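Local coordinates for HAD superfamily hydrolase (Brucella suis biovar 1, PDB 6NQ4), which probably acts as a phosphatase of the haloacid dehalogenase (HAD) superfamily, with a metal-binding active site that here holds a sodium ion and a phosphate, at residues 74-79 and 218-223; 109-114 and 211-216. All coordinates share one frame; numbering follows the deposited sequence.

Interaction 1 of 2, residues 74-79 and 218-223; sequences VTNSPR and RPIYEA. With PO4 (phosphate ion), chain G.
Ile220, on helix 218-232, reaches over to Val74 and to the turn that follows it, and carries nearly all of this buried contact. Its CG1 lies anti to the backbone N (chi1 -164°) and the chain runs on extended, which takes CD1 to 3.7 Å from Val74 CG1 and 3.6 Å from Thr75 O. The Ile220 branch lies alongside that of Val74 and runs antiparallel to it; an extended isoleucine arm is long enough to span from helix to strand. Asn76 stands across the tip of Ile220, its OD1 4.1 Å from CD1; that oxygen accepts from Lys215 N, while ND2 donates to Asp183, so both ends of the amide are engaged and its rotation is fixed. The strand end and turn form the Thr-bearing motif II of the HAD Rossmann-like fold. Thr75 turns away from the helix, and its OG1, anti to the backbone N, donates to phosphate O2 at 2.7 Å. The same oxygen accepts from Ser77 N in an ST turn, while Asn76 N donates almost straight (169°) to phosphate O4 at 2.8 Å. Further along the helix, Tyr221 reaches Lys215 with its hydroxyl end, and Ala223 packs small on Val102 and Val107.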
ATOM      1  N   VAL A  74       0.486   0.310   7.535  1.00 14.94           N
ATOM      2  CA  VAL A  74       0.920  -0.543   6.436  1.00 15.00           C
ATOM      3  C   VAL A  74       0.202  -0.038   5.190  1.00 14.26           C
ATOM      4  O   VAL A  74      -1.033  -0.112   5.104  1.00 16.97           O
ATOM      5  CB  VAL A  74       0.591  -2.019   6.711  1.00 15.74           C
ATOM      6  CG1 VAL A  74       1.061  -2.907   5.556  1.00 17.97           C
ATOM      7  CG2 VAL A  74       1.216  -2.482   8.050  1.00 18.20           C
ATOM      8  N   THR A  75       0.959   0.498   4.238  1.00 13.48           N
ATOM      9  CA  THR A  75       0.388   1.200   3.103  1.00 13.57           C
ATOM     10  C   THR A  75       1.024   0.733   1.806  1.00 13.55           C
ATOM     11  O   THR A  75       2.211   0.418   1.759  1.00 14.23           O
ATOM     12  CB  THR A  75       0.598   2.735   3.252  1.00 15.58           C
ATOM     13  OG1 THR A  75       0.171   3.408   2.063  1.00 15.64           O
ATOM     14  CG2 THR A  75       2.058   3.089   3.504  1.00 17.58           C
ATOM     15  N   ASN A  76       0.230   0.703   0.748  1.00 13.94           N
ATOM     16  CA  ASN A  76       0.754   0.372  -0.577  1.00 13.80           C
ATOM     17  C   ASN A  76       1.478   1.529  -1.280  1.00 14.48           C
ATOM     18  O   ASN A  76       1.850   1.385  -2.451  1.00 14.82           O
ATOM     19  CB  ASN A  76      -0.341  -0.220  -1.473  1.00 15.08           C
ATOM     20  CG  ASN A  76      -0.449  -1.726  -1.311  1.00 14.66           C
ATOM     21  OD1 ASN A  76       0.412  -2.347  -0.669  1.00 15.42           O
ATOM     22  ND2 ASN A  76      -1.463  -2.332  -1.907  1.00 15.64           N
ATOM     23  N   SER A  77       1.705   2.658  -0.614  1.00 13.99           N
ATOM     24  CA  SER A  77       2.502   3.714  -1.220  1.00 13.58           C
ATOM     25  C   SER A  77       3.798   3.139  -1.788  1.00 13.54           C
ATOM     26  O   SER A  77       4.468   2.345  -1.105  1.00 14.54           O
ATOM     27  CB  SER A  77       2.863   4.763  -0.175  1.00 14.96           C
ATOM     28  OG  SER A  77       3.721   5.731  -0.758  1.00 15.76           O
ATOM     29  N   PRO A  78       4.188   3.525  -3.005  1.00 13.90           N
ATOM     30  CA  PRO A  78       5.479   3.094  -3.552  1.00 14.28           C
ATOM     31  C   PRO A  78       6.649   3.857  -2.974  1.00 14.14           C
ATOM     32  O   PRO A  78       7.797   3.537  -3.316  1.00 16.11           O
ATOM     33  CB  PRO A  78       5.327   3.417  -5.044  1.00 16.24           C
ATOM     34  CG  PRO A  78       4.469   4.653  -5.040  1.00 15.46           C
ATOM     35  CD  PRO A  78       3.464   4.416  -3.936  1.00 14.98           C
ATOM     36  N   ARG A  79       6.398   4.902  -2.161  1.00 13.81           N
ATOM     37  CA  ARG A  79       7.519   5.631  -1.586  1.00 14.83           C
ATOM     38  C   ARG A  79       8.041   4.905  -0.356  1.00 15.02           C
ATOM     39  O   ARG A  79       7.273   4.281   0.377  1.00 15.77           O
ATOM     40  CB  ARG A  79       7.095   7.041  -1.206  1.00 17.26           C
ATOM     41  CG  ARG A  79       7.074   7.980  -2.428  1.00 18.97           C
ATOM     42  CD  ARG A  79       6.470   9.328  -2.064  1.00 19.49           C
ATOM     43  NE  ARG A  79       5.027   9.190  -1.903  1.00 19.74           N
ATOM     44  CZ  ARG A  79       4.302   9.732  -0.927  1.00 19.73           C
ATOM     45  NH1 ARG A  79       4.867  10.463   0.031  1.00 19.82           N
ATOM     46  NH2 ARG A  79       2.987   9.507  -0.902  1.00 20.59           N
ATOM     47  N   ARG A 218       2.450 -11.423   0.649  1.00 19.75           N
ATOM     48  CA  ARG A 218       3.022 -11.676   1.967  0.83 20.58           C
ATOM     49  C   ARG A 218       4.193 -10.776   2.357  1.00 19.12           C
ATOM     50  O   ARG A 218       4.311 -10.474   3.555  1.00 18.47           O
ATOM     51  CB  ARG A 218       3.390 -13.157   2.106  0.83 23.54           C
ATOM     52  CG  ARG A 218       3.744 -13.531   3.529  0.83 28.21           C
ATOM     53  CD  ARG A 218       4.190 -14.960   3.620  0.83 34.02           C
ATOM     54  NE  ARG A 218       3.124 -15.866   3.244  0.83 37.34           N
ATOM     55  CZ  ARG A 218       3.328 -17.098   2.790  0.83 41.66           C
ATOM     56  NH1 ARG A 218       4.564 -17.561   2.652  0.83 42.89           N
ATOM     57  NH2 ARG A 218       2.300 -17.863   2.461  0.83 43.55           N
ATOM     58  N   PRO A 219       5.094 -10.344   1.448  1.00 18.23           N
ATOM     59  CA  PRO A 219       6.302  -9.643   1.938  1.00 18.50           C
ATOM     60  C   PRO A 219       6.022  -8.429   2.801  1.00 16.65           C
ATOM     61  O   PRO A 219       6.717  -8.216   3.805  1.00 18.04           O
ATOM     62  CB  PRO A 219       7.060  -9.295   0.657  1.00 19.56           C
ATOM     63  CG  PRO A 219       6.690 -10.409  -0.276  1.00 19.72           C
ATOM     64  CD  PRO A 219       5.217 -10.649   0.008  1.00 19.72           C
ATOM     65  N   ILE A 220       5.013  -7.629   2.465  1.00 16.24           N
ATOM     66  CA  ILE A 220       4.757  -6.449   3.284  1.00 15.68           C
ATOM     67  C   ILE A 220       4.264  -6.842   4.673  1.00 16.24           C
ATOM     68  O   ILE A 220       4.603  -6.178   5.668  1.00 16.32           O
ATOM     69  CB  ILE A 220       3.801  -5.481   2.550  1.00 15.79           C
ATOM     70  CG1 ILE A 220       3.842  -4.092   3.205  1.00 15.52           C
ATOM     71  CG2 ILE A 220       2.371  -6.042   2.463  1.00 16.64           C
ATOM     72  CD1 ILE A 220       3.047  -3.042   2.436  1.00 15.80           C
ATOM     73  N   TYR A 221       3.500  -7.941   4.775  1.00 16.11           N
ATOM     74  CA  TYR A 221       3.027  -8.414   6.077  1.00 17.29           C
ATOM     75  C   TYR A 221       4.173  -8.950   6.910  1.00 17.09           C
ATOM     76  O   TYR A 221       4.216  -8.717   8.120  1.00 18.02           O
ATOM     77  CB  TYR A 221       1.914  -9.460   5.908  1.00 19.32           C
ATOM     78  CG  TYR A 221       0.656  -8.802   5.414  1.00 18.99           C
ATOM     79  CD1 TYR A 221      -0.208  -8.163   6.300  1.00 19.37           C
ATOM     80  CD2 TYR A 221       0.384  -8.714   4.054  1.00 18.27           C
ATOM     81  CE1 TYR A 221      -1.341  -7.498   5.846  1.00 18.67           C
ATOM     82  CE2 TYR A 221      -0.718  -8.041   3.599  1.00 18.32           C
ATOM     83  CZ  TYR A 221      -1.582  -7.435   4.497  1.00 18.12           C
ATOM     84  OH  TYR A 221      -2.697  -6.749   4.048  1.00 20.23           O
ATOM     85  N   GLU A 222       5.112  -9.663   6.284  1.00 18.34           N
ATOM     86  CA  GLU A 222       6.271 -10.142   7.028  0.53 19.47           C
ATOM     87  C   GLU A 222       7.115  -8.978   7.531  1.00 18.66           C
ATOM     88  O   GLU A 222       7.659  -9.027   8.642  1.00 20.10           O
ATOM     89  CB  GLU A 222       7.083 -11.110   6.164  0.53 23.11           C
ATOM     90  CG  GLU A 222       6.398 -12.467   5.995  0.53 26.32           C
ATOM     91  CD  GLU A 222       7.099 -13.383   5.012  0.53 30.22           C
ATOM     92  OE1 GLU A 222       7.858 -12.882   4.156  0.53 31.63           O
ATOM     93  OE2 GLU A 222       6.884 -14.613   5.097  0.53 31.96           O
ATOM     94  N   ALA A 223       7.218  -7.908   6.734  1.00 17.81           N
ATOM     95  CA  ALA A 223       7.961  -6.735   7.181  1.00 17.67           C
ATOM     96  C   ALA A 223       7.251  -6.043   8.338  1.00 15.92           C
ATOM     97  O   ALA A 223       7.892  -5.620   9.310  1.00 18.77           O
ATOM     98  CB  ALA A 223       8.171  -5.775   6.016  1.00 18.64           C
TER
HETATM   99  P   PO4 G 305      -3.108   2.336   1.070  0.85 18.16           P
HETATM  100  O1  PO4 G 305      -4.623   2.284   1.260  0.85 19.60           O
HETATM  101  O2  PO4 G 305      -2.483   3.312   2.050  0.85 16.10           O
HETATM  102  O3  PO4 G 305      -3.049   2.922  -0.354  0.85 21.39           O
HETATM  103  O4  PO4 G 305      -2.516   0.948   1.075  0.85 17.76           O

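Interaction 2 of 2, residues 109-114 and 211-216; sequences RDLIAE and LIAGKP. With EDO (1,2-ethanediol), chain D; PO4 (phosphate ion), chain G.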
ATOM      1  N   ARG A 109      11.898  -2.630  -2.596  1.00 16.59           N
ATOM      2  CA  ARG A 109      13.341  -2.454  -2.740  1.00 16.46           C
ATOM      3  C   ARG A 109      14.072  -3.788  -2.769  1.00 18.57           C
ATOM      4  O   ARG A 109      15.073  -3.927  -3.476  1.00 19.79           O
ATOM      5  CB  ARG A 109      13.878  -1.558  -1.629  1.00 17.44           C
ATOM      6  CG  ARG A 109      13.531  -0.107  -1.846  1.00 18.21           C
ATOM      7  CD  ARG A 109      13.793   0.728  -0.606  1.00 21.21           C
ATOM      8  NE  ARG A 109      15.154   0.645  -0.096  1.00 24.88           N
ATOM      9  CZ  ARG A 109      16.151   1.441  -0.485  1.00 25.54           C
ATOM     10  NH1 ARG A 109      15.943   2.354  -1.421  1.00 24.70           N
ATOM     11  NH2 ARG A 109      17.369   1.320   0.053  1.00 26.21           N
ATOM     12  N   ASP A 110      13.569  -4.791  -2.051  1.00 19.68           N
ATOM     13  CA  ASP A 110      14.199  -6.106  -2.104  1.00 21.36           C
ATOM     14  C   ASP A 110      14.069  -6.740  -3.495  1.00 21.86           C
ATOM     15  O   ASP A 110      15.014  -7.364  -3.992  1.00 23.60           O
ATOM     16  CB  ASP A 110      13.638  -7.000  -0.992  1.00 25.23           C
ATOM     17  CG  ASP A 110      13.862  -6.412   0.398  1.00 32.69           C
ATOM     18  OD1 ASP A 110      14.937  -5.819   0.632  1.00 35.38           O
ATOM     19  OD2 ASP A 110      12.959  -6.526   1.255  1.00 36.31           O
ATOM     20  N   LEU A 111      12.910  -6.593  -4.143  1.00 19.42           N
ATOM     21  CA  LEU A 111      12.775  -7.045  -5.527  1.00 18.48           C
ATOM     22  C   LEU A 111      13.704  -6.273  -6.449  1.00 19.62           C
ATOM     23  O   LEU A 111      14.335  -6.861  -7.337  1.00 20.50           O
ATOM     24  CB  LEU A 111      11.326  -6.883  -6.010  1.00 18.99           C
ATOM     25  CG  LEU A 111      10.277  -7.771  -5.353  1.00 20.66           C
ATOM     26  CD1 LEU A 111       8.882  -7.353  -5.831  1.00 21.35           C
ATOM     27  CD2 LEU A 111      10.560  -9.242  -5.651  1.00 24.79           C
ATOM     28  N   ILE A 112      13.807  -4.954  -6.258  1.00 18.13           N
ATOM     29  CA  ILE A 112      14.632  -4.150  -7.159  1.00 19.01           C
ATOM     30  C   ILE A 112      16.081  -4.604  -7.086  1.00 20.34           C
ATOM     31  O   ILE A 112      16.762  -4.742  -8.115  1.00 21.42           O
ATOM     32  CB  ILE A 112      14.479  -2.652  -6.836  1.00 17.44           C
ATOM     33  CG1 ILE A 112      13.040  -2.187  -7.107  1.00 17.38           C
ATOM     34  CG2 ILE A 112      15.429  -1.831  -7.681  1.00 19.19           C
ATOM     35  CD1 ILE A 112      12.740  -0.802  -6.577  1.00 17.51           C
ATOM     36  N   ALA A 113      16.564  -4.869  -5.875  1.00 22.04           N
ATOM     37  CA  ALA A 113      17.949  -5.293  -5.687  1.00 23.56           C
ATOM     38  C   ALA A 113      18.224  -6.668  -6.290  1.00 24.65           C
ATOM     39  O   ALA A 113      19.366  -6.953  -6.686  1.00 27.56           O
ATOM     40  CB  ALA A 113      18.271  -5.299  -4.189  1.00 25.10           C
ATOM     41  N   GLU A 114      17.209  -7.534  -6.338  1.00 25.15           N
ATOM     42  CA  GLU A 114      17.319  -8.889  -6.867  1.00 28.27           C
ATOM     43  C   GLU A 114      17.292  -8.933  -8.385  1.00 26.09           C
ATOM     44  O   GLU A 114      17.839  -9.868  -8.981  1.00 27.70           O
ATOM     45  CB  GLU A 114      16.087  -9.683  -6.448  1.00 34.61           C
ATOM     46  CG  GLU A 114      16.187 -10.491  -5.211  1.00 41.75           C
ATOM     47  CD  GLU A 114      14.990 -11.413  -5.096  1.00 47.35           C
ATOM     48  OE1 GLU A 114      13.900 -10.926  -4.729  1.00 47.81           O
ATOM     49  OE2 GLU A 114      15.131 -12.612  -5.421  1.00 50.50           O
ATOM     50  N   LEU A 211       6.110  -8.608 -10.800  1.00 17.88           N
ATOM     51  CA  LEU A 211       6.650  -8.955  -9.493  0.61 17.01           C
ATOM     52  C   LEU A 211       6.153  -7.914  -8.508  1.00 18.01           C
ATOM     53  O   LEU A 211       6.380  -6.718  -8.704  1.00 18.02           O
ATOM     54  CB  LEU A 211       8.181  -8.978  -9.517  0.61 19.14           C
ATOM     55  CG  LEU A 211       8.798 -10.019 -10.448  0.61 19.73           C
ATOM     56  CD1 LEU A 211       9.004  -9.475 -11.866  0.61 20.49           C
ATOM     57  CD2 LEU A 211      10.095 -10.534  -9.848  0.61 21.53           C
ATOM     58  N   ILE A 212       5.453  -8.371  -7.470  1.00 18.10           N
ATOM     59  CA  ILE A 212       4.712  -7.501  -6.560  1.00 17.60           C
ATOM     60  C   ILE A 212       4.959  -7.953  -5.125  1.00 18.69           C
ATOM     61  O   ILE A 212       5.011  -9.155  -4.838  1.00 22.35           O
ATOM     62  CB  ILE A 212       3.200  -7.511  -6.917  1.00 20.09           C
ATOM     63  CG1 ILE A 212       3.000  -7.378  -8.444  1.00 22.94           C
ATOM     64  CG2 ILE A 212       2.477  -6.372  -6.207  1.00 22.35           C
ATOM     65  CD1 ILE A 212       1.540  -7.220  -8.919  1.00 24.79           C
ATOM     66  N   ALA A 213       5.149  -6.985  -4.230  1.00 16.78           N
ATOM     67  CA  ALA A 213       5.432  -7.277  -2.831  1.00 16.37           C
ATOM     68  C   ALA A 213       4.475  -6.620  -1.848  1.00 16.77           C
ATOM     69  O   ALA A 213       4.428  -7.053  -0.690  1.00 16.90           O
ATOM     70  CB  ALA A 213       6.870  -6.856  -2.475  1.00 18.26           C
ATOM     71  N   GLY A 214       3.693  -5.616  -2.277  1.00 16.40           N
ATOM     72  CA  GLY A 214       2.764  -4.927  -1.403  1.00 15.81           C
ATOM     73  C   GLY A 214       1.497  -5.737  -1.149  1.00 15.59           C
ATOM     74  O   GLY A 214       1.353  -6.874  -1.593  1.00 16.91           O
ATOM     75  N   LYS A 215       0.562  -5.131  -0.394  1.00 16.01           N
ATOM     76  CA  LYS A 215      -0.684  -5.815  -0.056  1.00 16.48           C
ATOM     77  C   LYS A 215      -1.422  -6.182  -1.338  1.00 17.01           C
ATOM     78  O   LYS A 215      -1.540  -5.342  -2.232  1.00 17.16           O
ATOM     79  CB  LYS A 215      -1.600  -4.902   0.772  1.00 16.04           C
ATOM     80  CG  LYS A 215      -0.984  -4.416   2.097  1.00 16.94           C
ATOM     81  CD  LYS A 215      -1.906  -3.455   2.861  1.00 18.23           C
ATOM     82  CE  LYS A 215      -2.034  -2.105   2.166  1.00 18.37           C
ATOM     83  NZ  LYS A 215      -2.775  -1.107   3.000  1.00 18.85           N
ATOM     84  N   PRO A 216      -2.000  -7.398  -1.435  1.00 17.68           N
ATOM     85  CA  PRO A 216      -2.218  -8.422  -0.400  1.00 18.92           C
ATOM     86  C   PRO A 216      -1.092  -9.453  -0.277  1.00 17.86           C
ATOM     87  O   PRO A 216      -1.275 -10.466   0.411  1.00 18.95           O
ATOM     88  CB  PRO A 216      -3.458  -9.147  -0.918  1.00 19.87           C
ATOM     89  CG  PRO A 216      -3.259  -9.115  -2.434  1.00 20.35           C
ATOM     90  CD  PRO A 216      -2.666  -7.742  -2.707  1.00 19.56           C
TER
HETATM   91  C1  EDO D 302       6.607 -11.443  -7.003  1.00 60.45           C
HETATM   92  O1  EDO D 302       7.586 -12.291  -6.392  1.00 60.94           O
HETATM   93  C2  EDO D 302       5.219 -12.076  -6.976  1.00 59.97           C
HETATM   94  O2  EDO D 302       4.292 -11.229  -7.668  1.00 59.02           O
HETATM   95  P   PO4 G 305      -3.108   2.336   1.070  0.85 18.16           P
HETATM   96  O1  PO4 G 305      -4.623   2.284   1.260  0.85 19.60           O
HETATM   97  O2  PO4 G 305      -2.483   3.312   2.050  0.85 16.10           O
HETATM   98  O3  PO4 G 305      -3.049   2.922  -0.354  0.85 21.39           O
HETATM   99  O4  PO4 G 305      -2.516   0.948   1.075  0.85 17.76           O
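Leu111 points from helix 104-114 straight at the backbone of residues 211-213, and one methyl, CD1, makes the closest contacts. With CG anti to the carbonyl carbon (chi1 -67°) and chi2 extended, CD1 is held at the far tip of the branch, where it meets the 211-213 chain. It lies 3.9 Å from Leu211 O and equally far from Ile212 N, so the methyl rests against the peptide group joining these two residues. Two apolar neighbours complete its seat: Leu211 CB at 4.1 Å and Ala213 CB at 3.9 Å. Both of these residues direct their CB toward the helix, whereas Ile212 between them turns away and packs on Cys179, Pro182 and His217. Alanine suits its position because a single methyl can meet Leu111 while also lying against Pro219.

Strand 210-212 is an outermost strand of the five-stranded parallel sheet. Leu211 is hydrogen-bonded through its backbone to strand 177-179, whose Ile178 also touches Leu111. Ile212 N instead donates to O2 of a 1,2-ethanediol at 3.1 Å, a bent bond of 144°; this molecule, like the phosphate, probably comes from the crystallisation liquor.

Beyond Gly214 the chain enters what is probably the active site. Lys215 bends at chi3 and brings NZ within hydrogen-bonding distance of phosphate O4, at 2.8 Å; NZ also forms salt bridges with Asp42 and Asp251. This is the place of the motif III lysine of HAD phosphatases, and the peptide bond to Pro216 is cis. The helix-to-strand contact is thus van der Waals packing of a methyl on a peptide group and two CB atoms, with no bond of fixed direction, whereas directional, charged chemistry is concentrated at Lys215, among Asp42, Asp251 and the phosphate.

The centres of the two interactions lie 9 Å apart, and Lys215 ties them together. Its backbone N lies 2.8 Å from Asn76 OD1 and its NZ 2.9 Å from Val74 O, both probable hydrogen bonds, so the turn of 74-79 and the loop of 211-216 hold each other. Ile220 CG2 lies 3.5 Å from Lys215 N, and Tyr221 OH 3.5 Å from Lys215 CG. Because strand 210-212 leads on to helix 218-232, residues 213-217 bridge the two contacts. Both interactions share the one phosphate, whose set of donors also includes Trp44 N; it sits next to the sodium site of Asp42, Trp44 and Asp246, consistent with a HAD phosphatase centre.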